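PDB 6XF9: packaging protein UL32 from Human herpesvirus 8 type M, which assembles into a pentameric ring required for herpesviral packaging and probably helps bring new capsids to nuclear replication compartments, where viral DNA is cleaved and packaged. Local coordinates for residues T9-H13 / A97-E101; I42-P48 / I159-T164; L151-K155 / E416-T420; T314-E318 / A342-V346. All coordinates share one frame; numbering follows the deposited sequence.

Contact 1 (T9-H13 / A97-E101); sequences TITRH and ADLCE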
loop_
_atom_site.group_PDB
_atom_site.type_symbol
_atom_site.label_atom_id
_atom_site.label_comp_id
_atom_site.label_asym_id
_atom_site.label_seq_id
_atom_site.Cartn_x
_atom_site.Cartn_y
_atom_site.Cartn_z
ATOM N N THR D 9 -15.250 17.184 -54.807
ATOM C CA THR D 9 -13.801 17.059 -54.657
ATOM C C THR D 9 -13.420 15.599 -54.442
ATOM O O THR D 9 -12.381 15.126 -54.932
ATOM C CB THR D 9 -13.307 17.896 -53.481
ATOM O OG1 THR D 9 -14.076 19.107 -53.355
ATOM C CG2 THR D 9 -11.849 18.248 -53.704
ATOM N N ILE D 10 -14.262 14.870 -53.703
ATOM C CA ILE D 10 -14.038 13.444 -53.480
ATOM C C ILE D 10 -14.152 12.689 -54.791
ATOM O O ILE D 10 -13.324 11.819 -55.105
ATOM C CB ILE D 10 -15.021 12.898 -52.428
ATOM C CG1 ILE D 10 -14.637 13.396 -51.027
ATOM C CG2 ILE D 10 -15.032 11.379 -52.482
ATOM C CD1 ILE D 10 -15.775 13.381 -50.053
ATOM N N THR D 11 -15.212 12.990 -55.557
ATOM C CA THR D 11 -15.493 12.278 -56.802
ATOM C C THR D 11 -14.375 12.440 -57.837
ATOM O O THR D 11 -13.929 11.452 -58.435
ATOM C CB THR D 11 -16.822 12.774 -57.387
ATOM O OG1 THR D 11 -17.927 12.169 -56.697
ATOM C CG2 THR D 11 -16.914 12.425 -58.837
ATOM N N ARG D 12 -13.865 13.661 -58.031
ATOM C CA ARG D 12 -12.890 13.829 -59.109
ATOM C C ARG D 12 -11.586 13.087 -58.844
ATOM O O ARG D 12 -10.948 12.601 -59.788
ATOM C CB ARG D 12 -12.656 15.298 -59.402
ATOM C CG ARG D 12 -11.585 15.976 -58.657
ATOM C CD ARG D 12 -11.594 17.382 -59.190
ATOM N NE ARG D 12 -12.897 17.921 -58.808
ATOM C CZ ARG D 12 -13.171 19.207 -58.657
ATOM N NH1 ARG D 12 -12.226 20.110 -58.878
ATOM N NH2 ARG D 12 -14.394 19.578 -58.290
ATOM N N HIS D 13 -11.183 12.942 -57.586
ATOM C CA HIS D 13 -9.925 12.273 -57.278
ATOM C C HIS D 13 -10.141 10.815 -56.892
ATOM O O HIS D 13 -9.309 10.228 -56.187
ATOM C CB HIS D 13 -9.174 13.011 -56.171
ATOM C CG HIS D 13 -8.842 14.419 -56.527
ATOM N ND1 HIS D 13 -9.678 15.472 -56.234
ATOM C CD2 HIS D 13 -7.785 14.945 -57.183
ATOM C CE1 HIS D 13 -9.137 16.593 -56.673
ATOM N NE2 HIS D 13 -7.988 16.301 -57.253
ATOM N N ALA D 97 -9.238 13.974 -49.823
ATOM C CA ALA D 97 -9.698 14.538 -51.088
ATOM C C ALA D 97 -9.274 15.992 -51.229
ATOM O O ALA D 97 -8.682 16.382 -52.241
ATOM C CB ALA D 97 -11.220 14.409 -51.191
ATOM N N ASP D 98 -9.521 16.803 -50.200
ATOM C CA ASP D 98 -9.206 18.219 -50.308
ATOM C C ASP D 98 -7.702 18.459 -50.339
ATOM O O ASP D 98 -7.265 19.513 -50.814
ATOM C CB ASP D 98 -9.842 19.012 -49.162
ATOM C CG ASP D 98 -11.364 18.791 -49.041
ATOM O OD1 ASP D 98 -12.031 18.377 -50.030
ATOM O OD2 ASP D 98 -11.908 19.093 -47.949
ATOM N N LEU D 99 -6.900 17.523 -49.822
ATOM C CA LEU D 99 -5.450 17.647 -49.956
ATOM C C LEU D 99 -4.998 17.328 -51.381
ATOM O O LEU D 99 -4.066 17.956 -51.888
ATOM C CB LEU D 99 -4.736 16.751 -48.940
ATOM C CG LEU D 99 -3.223 16.986 -48.913
ATOM C CD1 LEU D 99 -2.939 18.328 -48.330
ATOM C CD2 LEU D 99 -2.497 15.918 -48.131
ATOM N N CYS D 100 -5.603 16.322 -52.023
ATOM C CA CYS D 100 -5.424 16.153 -53.464
ATOM C C CYS D 100 -5.712 17.442 -54.220
ATOM O O CYS D 100 -4.863 17.968 -54.949
ATOM C CB CYS D 100 -6.340 15.059 -54.002
ATOM S SG CYS D 100 -5.629 13.465 -54.075
ATOM N N GLU D 101 -6.923 17.964 -54.045
ATOM C CA GLU D 101 -7.340 19.129 -54.803
ATOM C C GLU D 101 -6.357 20.272 -54.615
ATOM O O GLU D 101 -5.938 20.899 -55.590
ATOM C CB GLU D 101 -8.745 19.516 -54.363
ATOM C CG GLU D 101 -9.327 20.739 -54.994
ATOM C CD GLU D 101 -9.740 20.548 -56.427
ATOM O OE1 GLU D 101 -9.700 19.411 -56.945
ATOM O OE2 GLU D 101 -10.149 21.561 -57.027
#
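His13, the aromatic ring of this contact, lays one face against Cys100. Cys100 CB stands 3.7 Å from the centroid of the His13 ring, displaced toward the rim, which makes a CH-pi contact; the sulfur lies obliquely and farther off. What fixes the rotation of the ring is a bond on its own side: His13 ND1 donates to Thr9 O over 3.0 Å, almost straight at 175° and in the plane of both ring and carbonyl. A histidine suits this place because it offers a flat face to one helix while its two nitrogens take polar partners, ND1 here and NE2 at His104.

Two methyl contacts bring the helices close. In Thr9, chi1 of -35° keeps OG1 beside the backbone N and leaves CG2 anti to it, facing helix 89-106, where it meets Glu101 CB at 3.4 Å. Next to it along the helix, Ala97 CB meets Ile10 CG1 at 3.6 Å; alanine, with no more than a methyl, lets the two backbones come close together here.

One charge pair spans the more exposed side. Arg12 NH1 reaches Glu101 OE2 at 3.1 Å, a salt bridge in which guanidinium and carboxylate planes stand nearly perpendicular, 87° apart, rather than lying flat in a two-pronged pairing.

Asp98 turns its carboxylate elsewhere, to the backbone N of Trp5. His13 marks the joint between helix 7-12 and helix 14-22, and Leu17 of the latter packs on both Ile10 and Ala97, so the two N-terminal helices both pack against helix 89-106.

Contact 2 (I42-P48 / I159-T164); sequences IHQSLQP and IRGMLT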
loop_
_atom_site.group_PDB
_atom_site.type_symbol
_atom_site.label_atom_id
_atom_site.label_comp_id
_atom_site.label_asym_id
_atom_site.label_seq_id
_atom_site.Cartn_x
_atom_site.Cartn_y
_atom_site.Cartn_z
ATOM N N ILE D 42 2.446 2.082 -41.031
ATOM C CA ILE D 42 1.534 2.701 -40.074
ATOM C C ILE D 42 2.131 2.624 -38.677
ATOM O O ILE D 42 2.127 3.600 -37.921
ATOM C CB ILE D 42 0.153 2.031 -40.139
ATOM C CG1 ILE D 42 -0.519 2.326 -41.475
ATOM C CG2 ILE D 42 -0.727 2.509 -38.994
ATOM C CD1 ILE D 42 -1.832 1.610 -41.652
ATOM N N HIS D 43 2.650 1.453 -38.311
ATOM C CA HIS D 43 3.290 1.312 -37.009
ATOM C C HIS D 43 4.477 2.263 -36.883
ATOM O O HIS D 43 4.795 2.733 -35.780
ATOM C CB HIS D 43 3.728 -0.137 -36.794
ATOM C CG HIS D 43 4.273 -0.397 -35.427
ATOM N ND1 HIS D 43 3.546 -1.063 -34.461
ATOM C CD2 HIS D 43 5.452 -0.058 -34.850
ATOM C CE1 HIS D 43 4.255 -1.127 -33.347
ATOM N NE2 HIS D 43 5.414 -0.522 -33.555
ATOM N N GLN D 44 5.151 2.542 -38.004
ATOM C CA GLN D 44 6.249 3.502 -38.008
ATOM C C GLN D 44 5.760 4.930 -37.842
ATOM O O GLN D 44 6.447 5.754 -37.229
ATOM C CB GLN D 44 7.064 3.366 -39.287
ATOM C CG GLN D 44 8.361 4.146 -39.248
ATOM C CD GLN D 44 9.131 4.034 -40.548
ATOM O OE1 GLN D 44 8.545 3.983 -41.646
ATOM N NE2 GLN D 44 10.465 3.999 -40.434
ATOM N N SER D 45 4.595 5.255 -38.400
ATOM C CA SER D 45 4.067 6.603 -38.231
ATOM C C SER D 45 3.701 6.894 -36.784
ATOM O O SER D 45 3.736 8.059 -36.367
ATOM C CB SER D 45 2.847 6.814 -39.122
ATOM O OG SER D 45 3.187 6.679 -40.498
ATOM N N LEU D 46 3.375 5.860 -35.998
ATOM C CA LEU D 46 2.969 6.006 -34.602
ATOM C C LEU D 46 4.140 5.894 -33.641
ATOM O O LEU D 46 3.938 5.629 -32.450
ATOM C CB LEU D 46 1.886 4.981 -34.267
ATOM C CG LEU D 46 0.619 5.319 -35.059
ATOM C CD1 LEU D 46 -0.287 4.124 -35.223
ATOM C CD2 LEU D 46 -0.129 6.434 -34.364
ATOM N N GLN D 47 5.356 6.093 -34.125
ATOM C CA GLN D 47 6.332 6.170 -33.049
ATOM C C GLN D 47 6.683 7.622 -32.729
ATOM O O GLN D 47 6.721 8.474 -33.632
ATOM C CB GLN D 47 7.586 5.375 -33.399
ATOM C CG GLN D 47 7.317 3.874 -33.280
ATOM C CD GLN D 47 8.309 3.001 -34.017
ATOM O OE1 GLN D 47 9.143 3.485 -34.800
ATOM N NE2 GLN D 47 8.244 1.692 -33.743
ATOM N N PRO D 48 6.841 7.932 -31.440
ATOM C CA PRO D 48 6.848 9.341 -31.007
ATOM C C PRO D 48 7.950 10.208 -31.617
ATOM O O PRO D 48 7.820 11.445 -31.616
ATOM C CB PRO D 48 6.988 9.225 -29.484
ATOM C CG PRO D 48 6.301 7.928 -29.175
ATOM C CD PRO D 48 6.640 7.010 -30.315
ATOM N N ILE D 159 -2.623 4.874 -29.298
ATOM C CA ILE D 159 -3.149 4.537 -30.614
ATOM C C ILE D 159 -2.370 3.371 -31.195
ATOM O O ILE D 159 -2.952 2.464 -31.799
ATOM C CB ILE D 159 -3.166 5.751 -31.551
ATOM C CG1 ILE D 159 -4.210 6.737 -31.041
ATOM C CG2 ILE D 159 -3.530 5.306 -32.953
ATOM C CD1 ILE D 159 -4.096 8.077 -31.622
ATOM N N ARG D 160 -1.041 3.372 -31.019
ATOM C CA ARG D 160 -0.230 2.249 -31.485
ATOM C C ARG D 160 -0.652 0.942 -30.807
ATOM O O ARG D 160 -0.596 -0.125 -31.428
ATOM C CB ARG D 160 1.255 2.530 -31.238
ATOM C CG ARG D 160 2.145 1.727 -32.166
ATOM C CD ARG D 160 3.634 2.092 -32.077
ATOM N NE ARG D 160 4.215 1.687 -30.803
ATOM C CZ ARG D 160 4.622 2.527 -29.860
ATOM N NH1 ARG D 160 4.539 3.840 -30.051
ATOM N NH2 ARG D 160 5.126 2.049 -28.725
ATOM N N GLY D 161 -1.062 1.002 -29.537
ATOM C CA GLY D 161 -1.625 -0.176 -28.890
ATOM C C GLY D 161 -2.850 -0.712 -29.610
ATOM O O GLY D 161 -2.996 -1.918 -29.800
ATOM N N MET D 162 -3.762 0.176 -30.008
ATOM C CA MET D 162 -4.951 -0.266 -30.740
ATOM C C MET D 162 -4.600 -0.933 -32.065
ATOM O O MET D 162 -5.356 -1.781 -32.554
ATOM C CB MET D 162 -5.877 0.917 -30.984
ATOM C CG MET D 162 -6.502 1.426 -29.731
ATOM S SD MET D 162 -7.771 2.635 -30.116
ATOM C CE MET D 162 -6.791 4.145 -30.174
ATOM N N LEU D 163 -3.479 -0.547 -32.670
ATOM C CA LEU D 163 -3.057 -1.180 -33.914
ATOM C C LEU D 163 -2.503 -2.584 -33.661
ATOM O O LEU D 163 -2.894 -3.547 -34.331
ATOM C CB LEU D 163 -2.020 -0.296 -34.612
ATOM C CG LEU D 163 -1.514 -0.886 -35.918
ATOM C CD1 LEU D 163 -2.619 -0.848 -36.965
ATOM C CD2 LEU D 163 -0.262 -0.168 -36.406
ATOM N N THR D 164 -1.609 -2.731 -32.674
ATOM C CA THR D 164 -0.898 -3.993 -32.485
ATOM C C THR D 164 -1.626 -4.943 -31.544
ATOM O O THR D 164 -1.378 -6.159 -31.605
ATOM C CB THR D 164 0.531 -3.750 -31.962
ATOM O OG1 THR D 164 0.493 -3.158 -30.652
ATOM C CG2 THR D 164 1.312 -2.848 -32.925
#
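Leu46 and Arg160 are the point of closest backbone approach, 5.8 Å from CA to CA, where helix 37-45 has just ended and the chain turns away past the C-terminal part of helix 145-164. With Arg160 CG anti to the backbone N (chi1 -157°) and chi2 extended, CD is laid over one face of the His43 imidazole, 3.7 Å from its centroid, in a CH-pi contact. The bend at chi3 (69°) then turns NE and the guanidinium off toward Leu46 O, inclined to the ring, and Arg160 NH1 donates to Leu46 O at 3.1 Å. The acceptor lies at the edge of the guanidinium, in its plane, although the donor is tilted out of the carbonyl plane. Arginine suits this place because its long methylene chain can pack on a ring while its end reaches the carbonyl of the first residue beyond the helix. The methyl of Thr164 meets the same imidazole at its edge.

Beneath this polar layer lies an apolar one. The side chains of Leu46 and Ile159 cross at about a right angle, Leu46 CD2 3.9 Å from Ile159 CG2, and Leu163 CD2 touches Ile42 CG2 at 3.8 Å; branched aliphatic residues fill the seam, and Ile125 and Leu129 of helix 124-133 close it from Leu46's side. Pro48 also meets Leu465 of the second subunit.

The chemistry is thus divided by depth. Arg160 NH1 is shared between Leu46 O and a salt bridge to Glu157, and these two partners, with the ring along its methylenes, would hold the guanidinium in place and probably stabilise its positive charge.

Contact 3 (L151-K155 / E416-T420); sequences LQFLK and EVVQT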
loop_
_atom_site.group_PDB
_atom_site.type_symbol
_atom_site.label_atom_id
_atom_site.label_comp_id
_atom_site.label_asym_id
_atom_site.label_seq_id
_atom_site.Cartn_x
_atom_site.Cartn_y
_atom_site.Cartn_z
ATOM N N LEU D 151 1.982 15.033 -24.092
ATOM C CA LEU D 151 0.657 14.515 -24.419
ATOM C C LEU D 151 0.643 13.809 -25.763
ATOM O O LEU D 151 -0.050 12.802 -25.930
ATOM C CB LEU D 151 -0.379 15.635 -24.393
ATOM C CG LEU D 151 -0.643 16.177 -22.991
ATOM C CD1 LEU D 151 -1.690 17.247 -23.017
ATOM C CD2 LEU D 151 -1.055 15.061 -22.077
ATOM N N GLN D 152 1.370 14.310 -26.744
ATOM C CA GLN D 152 1.377 13.607 -28.023
ATOM C C GLN D 152 2.021 12.239 -27.884
ATOM O O GLN D 152 1.606 11.282 -28.549
ATOM C CB GLN D 152 2.096 14.448 -29.069
ATOM C CG GLN D 152 1.416 15.783 -29.269
ATOM C CD GLN D 152 1.955 16.538 -30.443
ATOM O OE1 GLN D 152 3.095 16.312 -30.857
ATOM N NE2 GLN D 152 1.134 17.439 -31.004
ATOM N N PHE D 153 3.067 12.143 -27.057
ATOM C CA PHE D 153 3.677 10.858 -26.736
ATOM C C PHE D 153 2.620 9.851 -26.283
ATOM O O PHE D 153 2.478 8.768 -26.863
ATOM C CB PHE D 153 4.740 11.073 -25.655
ATOM C CG PHE D 153 5.457 9.819 -25.242
ATOM C CD1 PHE D 153 6.488 9.303 -26.026
ATOM C CD2 PHE D 153 5.111 9.161 -24.061
ATOM C CE1 PHE D 153 7.151 8.151 -25.656
ATOM C CE2 PHE D 153 5.767 8.021 -23.678
ATOM C CZ PHE D 153 6.794 7.509 -24.474
ATOM N N LEU D 154 1.855 10.211 -25.242
ATOM C CA LEU D 154 0.800 9.338 -24.727
ATOM C C LEU D 154 -0.213 8.972 -25.809
ATOM O O LEU D 154 -0.670 7.824 -25.889
ATOM C CB LEU D 154 0.097 10.019 -23.554
ATOM C CG LEU D 154 0.940 10.187 -22.292
ATOM C CD1 LEU D 154 0.186 10.906 -21.230
ATOM C CD2 LEU D 154 1.285 8.816 -21.788
ATOM N N LYS D 155 -0.614 9.937 -26.633
ATOM C CA LYS D 155 -1.580 9.624 -27.678
ATOM C C LYS D 155 -1.016 8.597 -28.636
ATOM O O LYS D 155 -1.642 7.563 -28.880
ATOM C CB LYS D 155 -2.007 10.900 -28.400
ATOM C CG LYS D 155 -3.145 11.611 -27.698
ATOM C CD LYS D 155 -3.576 12.843 -28.409
ATOM C CE LYS D 155 -2.765 14.018 -27.950
ATOM N NZ LYS D 155 -3.156 15.246 -28.701
ATOM N N GLU D 416 -6.443 19.612 -25.106
ATOM C CA GLU D 416 -5.612 18.447 -25.422
ATOM C C GLU D 416 -5.587 17.454 -24.267
ATOM O O GLU D 416 -5.417 16.251 -24.496
ATOM C CB GLU D 416 -4.190 18.877 -25.809
ATOM C CG GLU D 416 -3.465 17.849 -26.680
ATOM C CD GLU D 416 -2.279 18.437 -27.480
ATOM O OE1 GLU D 416 -1.878 19.579 -27.176
ATOM O OE2 GLU D 416 -1.723 17.750 -28.387
ATOM N N VAL D 417 -5.783 17.927 -23.028
ATOM C CA VAL D 417 -5.875 17.014 -21.881
ATOM C C VAL D 417 -7.046 16.066 -22.061
ATOM O O VAL D 417 -6.865 14.851 -22.138
ATOM C CB VAL D 417 -6.003 17.795 -20.561
ATOM C CG1 VAL D 417 -6.385 16.860 -19.436
ATOM C CG2 VAL D 417 -4.697 18.492 -20.244
ATOM N N VAL D 418 -8.254 16.609 -22.216
ATOM C CA VAL D 418 -9.421 15.756 -22.436
ATOM C C VAL D 418 -9.263 14.946 -23.714
ATOM O O VAL D 418 -9.616 13.760 -23.758
ATOM C CB VAL D 418 -10.706 16.596 -22.470
ATOM C CG1 VAL D 418 -11.820 15.777 -23.035
ATOM C CG2 VAL D 418 -11.075 17.050 -21.092
ATOM N N GLN D 419 -8.704 15.543 -24.773
ATOM C CA GLN D 419 -8.472 14.748 -25.979
ATOM C C GLN D 419 -7.584 13.550 -25.659
ATOM O O GLN D 419 -7.857 12.426 -26.092
ATOM C CB GLN D 419 -7.862 15.594 -27.101
ATOM C CG GLN D 419 -7.847 14.865 -28.457
ATOM C CD GLN D 419 -6.695 15.306 -29.395
ATOM O OE1 GLN D 419 -5.673 15.845 -28.958
ATOM N NE2 GLN D 419 -6.866 15.062 -30.691
ATOM N N THR D 420 -6.507 13.769 -24.896
ATOM C CA THR D 420 -5.583 12.670 -24.617
ATOM C C THR D 420 -6.256 11.575 -23.806
ATOM O O THR D 420 -6.091 10.386 -24.102
ATOM C CB THR D 420 -4.339 13.177 -23.898
ATOM O OG1 THR D 420 -3.638 14.092 -24.752
ATOM C CG2 THR D 420 -3.423 12.030 -23.567
#
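Lys155 meets Glu416 and Gln419 through a bend at its chi3 (-88°), which turns NZ across to the other helix, while Glu416 sends CG anti to its backbone N (chi1 -156°) and stays extended, so that its carboxylate reaches back to the amine. The motif is a close-to-parallel pair of helices: the axes of segments 151-155 and 416-420 approach to 10.1 Å and cross at 17°. Lysine suits the seam because a flexible aliphatic chain can lie along the neighbouring helix and still end in a charge.

Lys155 NZ donates to Glu416 OE2 at 2.9 Å, a salt bridge that uses the anti lone pair of that oxygen, and to Gln419 OE1 at 2.6 Å, where the amine stands above the carbonyl plane. A third, weak bond runs to Val133 O, whose main partner here is Gln419 NE2. The carboxylate probably offsets the charge of this buried amine.

Leu151 CD1 meets Val417 CG2 at 4.3 Å as the apolar pair, while Leu151 CB packs against the Thr420 hydroxyl. The nearest atom of the Val417 side chain comes within about 5 Å of the zinc ion bound by Cys191, Cys192, Cys415 and His452, so the contact abuts that site. Thr420 is small enough to nest against Leu151 and Lys155, and its hydroxyl is spent within its own helix: Glu416 O accepts Thr420 OG1 at 2.8 Å and Thr420 N at 2.7 Å, from opposite faces of the carbonyl.

Contact 4 (T314-E318 / A342-V346); sequences TLQCE and AMPYV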
loop_
_atom_site.group_PDB
_atom_site.type_symbol
_atom_site.label_atom_id
_atom_site.label_comp_id
_atom_site.label_asym_id
_atom_site.label_seq_id
_atom_site.Cartn_x
_atom_site.Cartn_y
_atom_site.Cartn_z
ATOM N N THR D 314 -31.349 17.196 -30.971
ATOM C CA THR D 314 -32.791 17.234 -30.770
ATOM C C THR D 314 -33.314 15.878 -30.309
ATOM O O THR D 314 -34.171 15.810 -29.424
ATOM C CB THR D 314 -33.468 17.680 -32.061
ATOM O OG1 THR D 314 -33.184 19.070 -32.284
ATOM C CG2 THR D 314 -34.955 17.465 -31.981
ATOM N N LEU D 315 -32.759 14.789 -30.865
ATOM C CA LEU D 315 -33.073 13.442 -30.399
ATOM C C LEU D 315 -32.692 13.267 -28.930
ATOM O O LEU D 315 -33.448 12.672 -28.147
ATOM C CB LEU D 315 -32.354 12.416 -31.271
ATOM C CG LEU D 315 -32.466 10.932 -30.909
ATOM C CD1 LEU D 315 -33.916 10.461 -30.799
ATOM C CD2 LEU D 315 -31.673 10.082 -31.890
ATOM N N GLN D 316 -31.531 13.795 -28.529
ATOM C CA GLN D 316 -31.141 13.696 -27.127
ATOM C C GLN D 316 -32.183 14.331 -26.225
ATOM O O GLN D 316 -32.419 13.842 -25.114
ATOM C CB GLN D 316 -29.776 14.335 -26.892
ATOM C CG GLN D 316 -29.270 14.090 -25.487
ATOM C CD GLN D 316 -27.924 14.718 -25.250
ATOM O OE1 GLN D 316 -27.467 15.561 -26.035
ATOM N NE2 GLN D 316 -27.229 14.240 -24.213
ATOM N N CYS D 317 -32.749 15.474 -26.651
ATOM C CA CYS D 317 -33.840 16.111 -25.908
ATOM C C CYS D 317 -35.101 15.252 -25.928
ATOM O O CYS D 317 -35.824 15.186 -24.930
ATOM C CB CYS D 317 -34.130 17.513 -26.457
ATOM S SG CYS D 317 -32.683 18.632 -26.421
ATOM N N GLU D 318 -35.398 14.597 -27.055
ATOM C CA GLU D 318 -36.585 13.752 -27.077
ATOM C C GLU D 318 -36.409 12.587 -26.122
ATOM O O GLU D 318 -37.338 12.229 -25.385
ATOM C CB GLU D 318 -36.868 13.179 -28.473
ATOM C CG GLU D 318 -37.364 14.112 -29.584
ATOM C CD GLU D 318 -38.001 13.316 -30.750
ATOM O OE1 GLU D 318 -37.524 13.391 -31.905
ATOM O OE2 GLU D 318 -38.919 12.510 -30.483
ATOM N N ALA D 342 -41.060 9.234 -36.724
ATOM C CA ALA D 342 -39.941 9.640 -35.900
ATOM C C ALA D 342 -39.007 10.662 -36.435
ATOM O O ALA D 342 -38.702 10.700 -37.584
ATOM C CB ALA D 342 -39.146 8.430 -35.527
ATOM N N MET D 343 -38.527 11.504 -35.555
ATOM C CA MET D 343 -37.573 12.518 -36.021
ATOM C C MET D 343 -38.028 13.344 -37.221
ATOM O O MET D 343 -37.320 13.423 -38.225
ATOM C CB MET D 343 -36.219 11.869 -36.324
ATOM C CG MET D 343 -35.596 11.151 -35.136
ATOM S SD MET D 343 -33.998 10.413 -35.528
ATOM C CE MET D 343 -33.055 11.868 -35.975
ATOM N N PRO D 344 -39.212 13.965 -37.125
ATOM C CA PRO D 344 -39.721 14.712 -38.289
ATOM C C PRO D 344 -38.889 15.943 -38.622
ATOM O O PRO D 344 -39.013 16.472 -39.738
ATOM C CB PRO D 344 -41.144 15.094 -37.873
ATOM C CG PRO D 344 -41.209 14.903 -36.374
ATOM C CD PRO D 344 -39.920 14.322 -35.884
ATOM N N TYR D 345 -38.056 16.410 -37.683
ATOM C CA TYR D 345 -37.153 17.541 -37.867
ATOM C C TYR D 345 -36.032 17.260 -38.856
ATOM O O TYR D 345 -35.270 18.181 -39.174
ATOM C CB TYR D 345 -36.538 17.941 -36.516
ATOM C CG TYR D 345 -36.193 16.759 -35.605
ATOM C CD1 TYR D 345 -34.955 16.108 -35.680
ATOM C CD2 TYR D 345 -37.112 16.298 -34.675
ATOM C CE1 TYR D 345 -34.663 15.022 -34.853
ATOM C CE2 TYR D 345 -36.833 15.231 -33.857
ATOM C CZ TYR D 345 -35.614 14.589 -33.935
ATOM O OH TYR D 345 -35.366 13.517 -33.086
ATOM N N VAL D 346 -35.890 16.026 -39.329
ATOM C CA VAL D 346 -34.857 15.689 -40.301
ATOM C C VAL D 346 -35.533 15.657 -41.666
ATOM O O VAL D 346 -36.486 14.893 -41.874
ATOM C CB VAL D 346 -34.184 14.342 -39.977
ATOM C CG1 VAL D 346 -33.122 14.001 -41.024
ATOM C CG2 VAL D 346 -33.588 14.345 -38.578
#
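Tyr345 lies flat against Thr314, whose methyl CG2 sits over the centre of the ring, 3.5 Å from the centroid and 11° off its normal: a CH-pi contact. Thr314 can present this methyl because its hydroxyl is turned back to Lys310 O within its own helix, which leaves CG2 anti to the backbone N. Tyr345 CG lies between its backbone N and carbonyl carbon (chi1 38°), a less usual conformation that sets the ring between Thr314 CG2 on one face and Met343 CA, from the type I turn of 343-346, on the other.

Glu318, extended beyond CG, brings its carboxylate to the ring edge with the two planes 85° apart. Tyr345 OH appears to donate to Glu318 OE1; the modelled 2.5 Å is very short and that oxygen's position less sure, so the length is doubtful.

Leu315 is apolar and buried, and its CD2 meets Met343 SD at 4.3 Å. Its side chain lies about 7 Å from that of His366, which binds zinc with Cys296, Cys299 and Cys373, so the contact borders that site. Leu315 and Met343 both pack on Ile355 of helix 349-357, in an apolar patch completed by Val336 and Leu337 of helix 329-338.

How the contacts relate
Contacts 2 and 3 share helix 145-164 and touch directly, Pro48 packing on Phe153, and both also meet the second subunit; the other two have no partner in another chain. Contacts 1 and 3 are the buried ones, whereas contacts 2 and 4 are partly buried. Burial and charge do not run together: Lys155 is paired deep between two helices, Arg12 on the exposed side of the buried contact 1, and Arg160 bonds a carbonyl just past the end of helix 37-45. Histidine faces take carbon atoms in contacts 1 and 2, a tyrosine does so in contact 4. Contact 4 is nested in the loop closed by contact 3, on the side of the chain's centre opposite contact 2.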